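Local coordinates for protein uncharacterized peptidase Lmo0363 (Listeria monocytogenes, PDB 3L4E) that probably acts as a serine-type peptidase of the S51 (peptidase E-like) family, hydrolysing peptide bonds, at residues Leu5-Ser10 and Phe156-His161; Phe11-Pro16 and Ile187-Ala192; Gly88-Leu93 and Gly122-Ser127. All coordinates share one frame; numbering follows the deposited sequence.

Contact 1: residues Leu5-Ser10 and Phe156-His161; sequences LFLTSS and FSTLPH
Ser9 turns OG anti to its own carbonyl carbon and beside the backbone N (chi1 -56°), which aims the oxygen at the backbone of Pro160 and His161. There it accepts from His161 N at 3.0 Å, and the N-H...OG angle of 169° makes this a nearly straight bond. The same hydroxyl makes weak hydrogen bonds with Ser188 O and Ile187 O. Pro160 packs against it, its CB 3.5 Å from Ser9 OG. In His161, chi1 (-45°) sets CG beside the backbone N; the ring beyond it brings CE1 to 3.2 Å from Ser9 O, and ND1 is 3.8 Å from Ser9 CB. The geometry thus ties the end of central strand 4-8 to the loop after strand 157-159, and His161 is, by similarity, a charge-relay residue. Its presumed partner Ser120 is near, with OG hydrogen-bonded to Ser9 O, while His161 ND1 is paired with Asn189 ND2 and the imidazole stacks on Phe167. Toward the start of both segments Leu7 CD1 lies 3.7 Å from Thr158 OG1, the two side chains crossing at a slant; the apolar pair is the same methyl with Phe156 CE1, at 4.3 Å.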
loop_
_atom_site.group_PDB
_atom_site.type_symbol
_atom_site.label_atom_id
_atom_site.label_comp_id
_atom_site.label_asym_id
_atom_site.label_seq_id
_atom_site.Cartn_x
_atom_site.Cartn_y
_atom_site.Cartn_z
ATOM N N LEU A 5 -3.787 -9.610 -2.530
ATOM C CA LEU A 5 -3.571 -8.180 -2.381
ATOM C C LEU A 5 -4.881 -7.435 -2.523
ATOM O O LEU A 5 -5.720 -7.799 -3.349
ATOM C CB LEU A 5 -2.612 -7.657 -3.454
ATOM C CG LEU A 5 -1.406 -8.504 -3.868
ATOM C CD1 LEU A 5 -0.677 -7.838 -5.037
ATOM C CD2 LEU A 5 -0.475 -8.718 -2.694
ATOM N N PHE A 6 -5.042 -6.384 -1.727
ATOM C CA PHE A 6 -6.162 -5.460 -1.867
ATOM C C PHE A 6 -5.548 -4.081 -2.032
ATOM O O PHE A 6 -4.906 -3.588 -1.107
ATOM C CB PHE A 6 -7.021 -5.523 -0.601
ATOM C CG PHE A 6 -8.207 -4.600 -0.603
ATOM C CD1 PHE A 6 -9.442 -5.037 -1.075
ATOM C CD2 PHE A 6 -8.100 -3.303 -0.116
ATOM C CE1 PHE A 6 -10.551 -4.201 -1.057
ATOM C CE2 PHE A 6 -9.213 -2.454 -0.101
ATOM C CZ PHE A 6 -10.433 -2.907 -0.571
ATOM N N LEU A 7 -5.703 -3.480 -3.214
ATOM C CA LEU A 7 -5.078 -2.187 -3.498
ATOM C C LEU A 7 -6.131 -1.086 -3.572
ATOM O O LEU A 7 -7.202 -1.279 -4.142
ATOM C CB LEU A 7 -4.263 -2.247 -4.799
ATOM C CG LEU A 7 -3.270 -3.406 -4.904
ATOM C CD1 LEU A 7 -2.478 -3.360 -6.230
ATOM C CD2 LEU A 7 -2.322 -3.389 -3.712
ATOM N N THR A 8 -5.820 0.073 -3.004
ATOM C CA THR A 8 -6.797 1.144 -2.877
ATOM C C THR A 8 -6.098 2.504 -2.938
ATOM O O THR A 8 -4.898 2.591 -2.681
ATOM C CB THR A 8 -7.591 0.984 -1.540
ATOM O OG1 THR A 8 -8.478 2.093 -1.352
ATOM C CG2 THR A 8 -6.647 0.912 -0.353
ATOM N N SER A 9 -6.842 3.554 -3.284
ATOM C CA SER A 9 -6.347 4.930 -3.193
ATOM C C SER A 9 -6.598 5.500 -1.806
ATOM O O SER A 9 -5.906 6.416 -1.357
ATOM C CB SER A 9 -7.058 5.833 -4.205
ATOM O OG SER A 9 -6.938 5.360 -5.527
ATOM N N SER A 10 -7.614 4.960 -1.138
ATOM C CA SER A 10 -8.134 5.547 0.088
ATOM C C SER A 10 -8.932 4.488 0.824
ATOM O O SER A 10 -10.098 4.259 0.514
ATOM C CB SER A 10 -9.027 6.745 -0.253
ATOM O OG SER A 10 -9.671 7.270 0.898
ATOM N N PHE A 156 1.550 -4.535 -13.537
ATOM C CA PHE A 156 0.967 -3.214 -13.753
ATOM C C PHE A 156 1.367 -2.165 -12.711
ATOM O O PHE A 156 1.817 -2.497 -11.605
ATOM C CB PHE A 156 -0.560 -3.295 -13.908
ATOM C CG PHE A 156 -1.282 -3.842 -12.699
ATOM C CD1 PHE A 156 -1.632 -3.011 -11.644
ATOM C CD2 PHE A 156 -1.632 -5.182 -12.631
ATOM C CE1 PHE A 156 -2.316 -3.506 -10.544
ATOM C CE2 PHE A 156 -2.314 -5.687 -11.527
ATOM C CZ PHE A 156 -2.649 -4.845 -10.481
ATOM N N SER A 157 1.199 -0.896 -13.087
ATOM C CA SER A 157 1.591 0.238 -12.252
ATOM C C SER A 157 0.373 1.013 -11.756
ATOM O O SER A 157 -0.189 1.847 -12.473
ATOM C CB SER A 157 2.521 1.174 -13.030
ATOM O OG SER A 157 3.682 0.488 -13.461
ATOM N N THR A 158 -0.023 0.742 -10.518
ATOM C CA THR A 158 -1.235 1.328 -9.963
ATOM C C THR A 158 -1.092 2.834 -9.816
ATOM O O THR A 158 -0.097 3.324 -9.280
ATOM C CB THR A 158 -1.584 0.696 -8.611
ATOM O OG1 THR A 158 -1.689 -0.725 -8.768
ATOM C CG2 THR A 158 -2.894 1.252 -8.071
ATOM N N LEU A 159 -2.089 3.562 -10.303
ATOM C CA LEU A 159 -2.088 5.020 -10.242
ATOM C C LEU A 159 -3.271 5.486 -9.401
ATOM O O LEU A 159 -4.401 5.512 -9.875
ATOM C CB LEU A 159 -2.159 5.608 -11.648
ATOM C CG LEU A 159 -2.108 7.130 -11.741
ATOM C CD1 LEU A 159 -0.829 7.667 -11.112
ATOM C CD2 LEU A 159 -2.209 7.550 -13.195
ATOM N N PRO A 160 -3.013 5.847 -8.137
ATOM C CA PRO A 160 -4.129 6.145 -7.231
ATOM C C PRO A 160 -4.648 7.569 -7.378
ATOM O O PRO A 160 -3.982 8.435 -7.967
ATOM C CB PRO A 160 -3.510 5.945 -5.846
ATOM C CG PRO A 160 -2.073 6.318 -6.041
ATOM C CD PRO A 160 -1.707 5.905 -7.455
ATOM N N HIS A 161 -5.843 7.792 -6.837
ATOM C CA HIS A 161 -6.547 9.065 -6.946
ATOM C C HIS A 161 -6.806 9.454 -8.407
ATOM O O HIS A 161 -6.847 10.640 -8.721
ATOM C CB HIS A 161 -5.784 10.196 -6.235
ATOM C CG HIS A 161 -5.256 9.835 -4.877
ATOM N ND1 HIS A 161 -6.074 9.470 -3.828
ATOM C CD2 HIS A 161 -3.992 9.814 -4.390
ATOM C CE1 HIS A 161 -5.336 9.227 -2.759
ATOM N NE2 HIS A 161 -4.068 9.427 -3.072
#

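Contact 2: residues Phe11-Pro16 and Ile187-Ala192; sequences FKDVVP and ISNHEA. With SO4 (sulfate ion), chain B.
Asp13 and Val14 meet a type I beta turn, Ser188 to Glu191, whose corner residues are Asn189 and His190. The turn leads into strand 191-196 of the central sheet, and Val14 is the N-cap of helix 15-21. The site borders the presumed catalytic centre, since Asn189 of the turn adjoins the presumed charge-relay His161. Asp13 carries CG anti to its carbonyl carbon (chi1 -78°), and its carboxylate stacks on the imidazole of His190 with the planes only 18° apart; Asp13 CG lies 3.7 Å from His190 NE2. Asp13 CB sits over the same ring in a CH-pi contact, 4.1 Å from the His190 centroid, and also abuts Asn189 O at 3.4 Å. Water 1 joins the two side chains: it donates to Asp13 OD1 and lies 2.7 Å from His190 NE2, in the plane of the ring. Lys12 NZ forms a salt bridge to that same OD1, so this oxygen receives two partners. Behind the polar groups, Val14 CG1 packs against the turn backbone, 3.6 Å from His190 C, and Val14 CG2 faces Ala192 CB at 4.4 Å. A sulfate ion, probably from the crystallisation liquor, is hydrogen-bonded to Arg204 and Asn164 as well as to His190. His190 ND1 donates in the ring plane to O1 of this sulfate, at 2.7 Å with an N-H...O angle of 170°.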
loop_
_atom_site.group_PDB
_atom_site.type_symbol
_atom_site.label_atom_id
_atom_site.label_comp_id
_atom_site.label_asym_id
_atom_site.label_seq_id
_atom_site.Cartn_x
_atom_site.Cartn_y
_atom_site.Cartn_z
ATOM N N PHE A 11 -8.297 3.813 1.779
ATOM C CA PHE A 11 -8.940 2.672 2.412
ATOM C C PHE A 11 -10.279 3.070 3.034
ATOM O O PHE A 11 -11.253 2.335 2.935
ATOM C CB PHE A 11 -8.018 1.991 3.439
ATOM C CG PHE A 11 -8.607 0.734 4.033
ATOM C CD1 PHE A 11 -8.583 -0.453 3.321
ATOM C CD2 PHE A 11 -9.211 0.748 5.285
ATOM C CE1 PHE A 11 -9.141 -1.617 3.839
ATOM C CE2 PHE A 11 -9.771 -0.410 5.822
ATOM C CZ PHE A 11 -9.740 -1.598 5.097
ATOM N N LYS A 12 -10.330 4.249 3.645
ATOM C CA LYS A 12 -11.540 4.665 4.334
ATOM C C LYS A 12 -12.717 4.851 3.375
ATOM O O LYS A 12 -13.866 4.862 3.807
ATOM C CB LYS A 12 -11.295 5.925 5.178
ATOM C CG LYS A 12 -10.942 7.175 4.396
ATOM C CD LYS A 12 -12.173 7.934 3.951
ATOM C CE LYS A 12 -11.805 9.296 3.371
ATOM N NZ LYS A 12 -13.017 10.102 3.029
ATOM N N ASP A 13 -12.432 4.976 2.083
ATOM C CA ASP A 13 -13.481 5.189 1.083
ATOM C C ASP A 13 -14.008 3.879 0.504
ATOM O O ASP A 13 -15.025 3.873 -0.197
ATOM C CB ASP A 13 -12.978 6.079 -0.057
ATOM C CG ASP A 13 -12.943 7.550 0.311
ATOM O OD1 ASP A 13 -13.681 7.966 1.231
ATOM O OD2 ASP A 13 -12.188 8.295 -0.343
ATOM N N VAL A 14 -13.334 2.766 0.794
ATOM C CA VAL A 14 -13.732 1.482 0.201
ATOM C C VAL A 14 -13.831 0.340 1.213
ATOM O O VAL A 14 -13.656 -0.834 0.862
ATOM C CB VAL A 14 -12.778 1.052 -0.940
ATOM C CG1 VAL A 14 -12.832 2.040 -2.100
ATOM C CG2 VAL A 14 -11.339 0.917 -0.429
ATOM N N VAL A 15 -14.142 0.677 2.461
ATOM C CA VAL A 15 -14.272 -0.344 3.493
ATOM C C VAL A 15 -15.214 -1.493 3.095
ATOM O O VAL A 15 -14.862 -2.662 3.280
ATOM C CB VAL A 15 -14.651 0.263 4.859
ATOM C CG1 VAL A 15 -14.889 -0.839 5.893
ATOM C CG2 VAL A 15 -13.558 1.228 5.315
ATOM N N PRO A 16 -16.392 -1.179 2.526
ATOM C CA PRO A 16 -17.269 -2.293 2.132
ATOM C C PRO A 16 -16.667 -3.197 1.053
ATOM O O PRO A 16 -16.986 -4.377 1.025
ATOM C CB PRO A 16 -18.529 -1.590 1.599
ATOM C CG PRO A 16 -18.531 -0.258 2.275
ATOM C CD PRO A 16 -17.066 0.123 2.391
ATOM N N ILE A 187 -6.781 3.763 -10.767
ATOM C CA ILE A 187 -7.909 3.576 -9.844
ATOM C C ILE A 187 -8.251 4.874 -9.117
ATOM O O ILE A 187 -7.368 5.600 -8.659
ATOM C CB ILE A 187 -7.684 2.440 -8.805
ATOM C CG1 ILE A 187 -6.387 2.647 -8.011
ATOM C CG2 ILE A 187 -7.727 1.073 -9.482
ATOM C CD1 ILE A 187 -6.253 1.750 -6.778
ATOM N N SER A 188 -9.542 5.166 -9.032
ATOM C CA SER A 188 -10.031 6.357 -8.351
ATOM C C SER A 188 -10.151 6.130 -6.844
ATOM O O SER A 188 -9.876 5.036 -6.347
ATOM C CB SER A 188 -11.394 6.755 -8.916
ATOM O OG SER A 188 -12.357 5.739 -8.670
ATOM N N ASN A 189 -10.565 7.164 -6.119
ATOM C CA ASN A 189 -10.706 7.062 -4.665
ATOM C C ASN A 189 -11.715 6.011 -4.199
ATOM O O ASN A 189 -11.577 5.448 -3.112
ATOM C CB ASN A 189 -11.054 8.416 -4.050
ATOM C CG ASN A 189 -9.882 9.370 -4.041
ATOM O OD1 ASN A 189 -10.063 10.590 -4.062
ATOM N ND2 ASN A 189 -8.672 8.824 -4.018
ATOM N N HIS A 190 -12.725 5.740 -5.014
ATOM C CA HIS A 190 -13.733 4.758 -4.615
ATOM C C HIS A 190 -13.625 3.435 -5.367
ATOM O O HIS A 190 -14.574 2.654 -5.408
ATOM C CB HIS A 190 -15.133 5.360 -4.703
ATOM C CG HIS A 190 -15.354 6.476 -3.731
ATOM N ND1 HIS A 190 -14.972 7.774 -3.990
ATOM C CD2 HIS A 190 -15.884 6.480 -2.486
ATOM C CE1 HIS A 190 -15.278 8.535 -2.954
ATOM N NE2 HIS A 190 -15.838 7.775 -2.030
ATOM N N GLU A 191 -12.450 3.183 -5.939
ATOM C CA GLU A 191 -12.148 1.899 -6.568
ATOM C C GLU A 191 -11.116 1.128 -5.752
ATOM O O GLU A 191 -10.258 1.714 -5.094
ATOM C CB GLU A 191 -11.604 2.098 -7.995
ATOM C CG GLU A 191 -12.672 2.337 -9.070
ATOM C CD GLU A 191 -12.066 2.618 -10.444
ATOM O OE1 GLU A 191 -10.985 3.242 -10.495
ATOM O OE2 GLU A 191 -12.674 2.228 -11.467
ATOM N N ALA A 192 -11.206 -0.196 -5.797
ATOM C CA ALA A 192 -10.181 -1.049 -5.217
ATOM C C ALA A 192 -9.854 -2.135 -6.227
ATOM O O ALA A 192 -10.672 -2.439 -7.100
ATOM C CB ALA A 192 -10.654 -1.648 -3.900
HETATM S S SO4 B . -14.632 8.130 -7.614
HETATM O O1 SO4 B . -13.871 8.391 -6.393
HETATM O O2 SO4 B . -16.042 8.445 -7.382
HETATM O O3 SO4 B . -14.107 8.935 -8.710
HETATM O O4 SO4 B . -14.515 6.716 -7.960
HETATM O O HOH W 1 -16.671 8.334 0.479
#

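Contact 3: residues Gly88-Leu93 and Gly122-Ser127; sequences GNTFFL and GAVITS. With SO4 (sulfate ion), chain C.
Thr90, Leu93 and Ile125 carry most of this buried contact between the first turn of helix 90-100 and the short helix that includes Gly122 to Val124, with the residue after it. That short helix follows strand 115-119 and the presumed nucleophile Ser120, in a GxSxG sequence consistent with a nucleophile elbow; Gly122 is its last glycine. Thr90 and Ile125 slide past each other in opposite directions, bringing Thr90 CG2 to 3.5 Å from Ile125 CG2. The same Thr90 methyl touches Val124 CG1 at 3.7 Å, and here the side chains cross at about a right angle. Thr90 OG1, anti to the carbonyl carbon (chi1 -49°), is instead hydrogen-bonded to Asp137 OD2, so the residue gives its methyl to the apolar seam and its hydroxyl to a neighbouring loop. One turn on, Leu93 CD2 fits against both branches of Ile125, 3.8 Å from Ile125 CD1 and 3.9 Å from Ile125 CG2. Asn89 caps helix 90-100, its OD1 accepting from Phe92 N at 2.9 Å. In the turn from Val124 to Ser127, Val124 O accepts from both Ser127 N and Ser127 OG. Leu93 CD2 also reaches the backbone of the GxSxG sequence, 4.1 Å from Gly122 N.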
loop_
_atom_site.group_PDB
_atom_site.type_symbol
_atom_site.label_atom_id
_atom_site.label_comp_id
_atom_site.label_asym_id
_atom_site.label_seq_id
_atom_site.Cartn_x
_atom_site.Cartn_y
_atom_site.Cartn_z
ATOM N N GLY A 88 1.231 7.922 1.670
ATOM C CA GLY A 88 2.267 8.850 2.075
ATOM C C GLY A 88 3.246 9.023 0.932
ATOM O O GLY A 88 2.863 8.920 -0.237
ATOM N N ASN A 89 4.508 9.285 1.257
ATOM C CA ASN A 89 5.522 9.442 0.224
ATOM C C ASN A 89 6.054 8.079 -0.208
ATOM O O ASN A 89 6.698 7.371 0.584
ATOM C CB ASN A 89 6.655 10.341 0.710
ATOM C CG ASN A 89 7.638 10.660 -0.386
ATOM O OD1 ASN A 89 8.408 9.794 -0.809
ATOM N ND2 ASN A 89 7.617 11.902 -0.859
ATOM N N THR A 90 5.783 7.709 -1.461
ATOM C CA THR A 90 6.161 6.386 -1.951
ATOM C C THR A 90 7.670 6.177 -1.933
ATOM O O THR A 90 8.141 5.077 -1.660
ATOM C CB THR A 90 5.644 6.113 -3.385
ATOM O OG1 THR A 90 4.259 6.442 -3.470
ATOM C CG2 THR A 90 5.830 4.634 -3.771
ATOM N N PHE A 91 8.433 7.227 -2.236
ATOM C CA PHE A 91 9.886 7.089 -2.286
ATOM C C PHE A 91 10.482 6.839 -0.901
ATOM O O PHE A 91 11.340 5.979 -0.737
ATOM C CB PHE A 91 10.528 8.285 -2.988
ATOM C CG PHE A 91 10.108 8.412 -4.416
ATOM C CD1 PHE A 91 10.798 7.751 -5.419
ATOM C CD2 PHE A 91 8.994 9.168 -4.758
ATOM C CE1 PHE A 91 10.392 7.851 -6.736
ATOM C CE2 PHE A 91 8.587 9.275 -6.073
ATOM C CZ PHE A 91 9.283 8.615 -7.060
ATOM N N PHE A 92 10.001 7.562 0.099
ATOM C CA PHE A 92 10.484 7.332 1.456
ATOM C C PHE A 92 10.130 5.924 1.929
ATOM O O PHE A 92 10.962 5.229 2.528
ATOM C CB PHE A 92 9.932 8.369 2.427
ATOM C CG PHE A 92 10.470 8.222 3.811
ATOM C CD1 PHE A 92 11.795 8.537 4.087
ATOM C CD2 PHE A 92 9.672 7.736 4.832
ATOM C CE1 PHE A 92 12.307 8.385 5.359
ATOM C CE2 PHE A 92 10.173 7.583 6.105
ATOM C CZ PHE A 92 11.494 7.905 6.373
ATOM N N LEU A 93 8.898 5.504 1.652
ATOM C CA LEU A 93 8.461 4.146 1.963
ATOM C C LEU A 93 9.383 3.088 1.350
ATOM O O LEU A 93 9.879 2.194 2.047
ATOM C CB LEU A 93 7.019 3.937 1.502
ATOM C CG LEU A 93 6.435 2.524 1.599
ATOM C CD1 LEU A 93 6.350 2.032 3.040
ATOM C CD2 LEU A 93 5.065 2.488 0.919
ATOM N N GLY A 122 1.293 2.606 -0.749
ATOM C CA GLY A 122 1.386 1.182 -0.462
ATOM C C GLY A 122 0.924 0.317 -1.624
ATOM O O GLY A 122 1.331 -0.843 -1.745
ATOM N N ALA A 123 0.070 0.876 -2.479
ATOM C CA ALA A 123 -0.279 0.220 -3.743
ATOM C C ALA A 123 0.790 0.448 -4.809
ATOM O O ALA A 123 1.120 -0.458 -5.578
ATOM C CB ALA A 123 -1.630 0.718 -4.259
ATOM N N VAL A 124 1.322 1.664 -4.869
ATOM C CA VAL A 124 2.304 1.984 -5.892
ATOM C C VAL A 124 3.528 1.063 -5.790
ATOM O O VAL A 124 4.073 0.638 -6.818
ATOM C CB VAL A 124 2.706 3.482 -5.848
ATOM C CG1 VAL A 124 3.865 3.778 -6.801
ATOM C CG2 VAL A 124 1.510 4.359 -6.182
ATOM N N ILE A 125 3.963 0.738 -4.568
ATOM C CA ILE A 125 5.161 -0.110 -4.431
ATOM C C ILE A 125 4.972 -1.568 -4.876
ATOM O O ILE A 125 5.948 -2.325 -4.934
ATOM C CB ILE A 125 5.793 -0.076 -3.002
ATOM C CG1 ILE A 125 4.825 -0.635 -1.960
ATOM C CG2 ILE A 125 6.248 1.325 -2.635
ATOM C CD1 ILE A 125 5.509 -0.917 -0.626
ATOM N N THR A 126 3.743 -1.971 -5.198
ATOM C CA THR A 126 3.531 -3.311 -5.759
ATOM C C THR A 126 3.954 -3.391 -7.229
ATOM O O THR A 126 4.120 -4.480 -7.767
ATOM C CB THR A 126 2.067 -3.795 -5.648
ATOM O OG1 THR A 126 1.222 -2.987 -6.477
ATOM C CG2 THR A 126 1.574 -3.752 -4.210
ATOM N N SER A 127 4.132 -2.235 -7.867
ATOM C CA SER A 127 4.533 -2.170 -9.274
ATOM C C SER A 127 5.994 -2.552 -9.479
ATOM O O SER A 127 6.750 -2.695 -8.519
ATOM C CB SER A 127 4.319 -0.756 -9.806
ATOM O OG SER A 127 5.286 0.134 -9.267
HETATM S S SO4 C . 5.449 15.090 -0.857
HETATM O O1 SO4 C . 6.804 15.517 -0.526
HETATM O O2 SO4 C . 4.487 15.831 -0.051
HETATM O O3 SO4 C . 5.208 15.346 -2.271
HETATM O O4 SO4 C . 5.308 13.658 -0.593
#

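How the contacts relate
Contacts 1 and 2 lie close together, with centres about 9 Å apart, and each contributes one of two neighbouring antiparallel strands of the mixed central sheet, 4-8 in contact 1 and 191-196 in contact 2. Their segments alternate along the chain: 5-10, 11-16, 156-161, 187-192. They also meet where Thr8 OG1 packs on Val14 CG2, at 3.2 Å. Contact 3 has both segments between 16 and 156 in sequence; its centre is about 10 Å from that of contact 1 and about 17 Å from that of contact 2. Val124 packs on Thr158 and Pro160, connecting contact 3 to contact 1. Contact 3 thus adjoins the presumed nucleophile Ser120, contact 1 supplies the presumed charge-relay histidine, and contact 2 provides that histidine's asparagine partner.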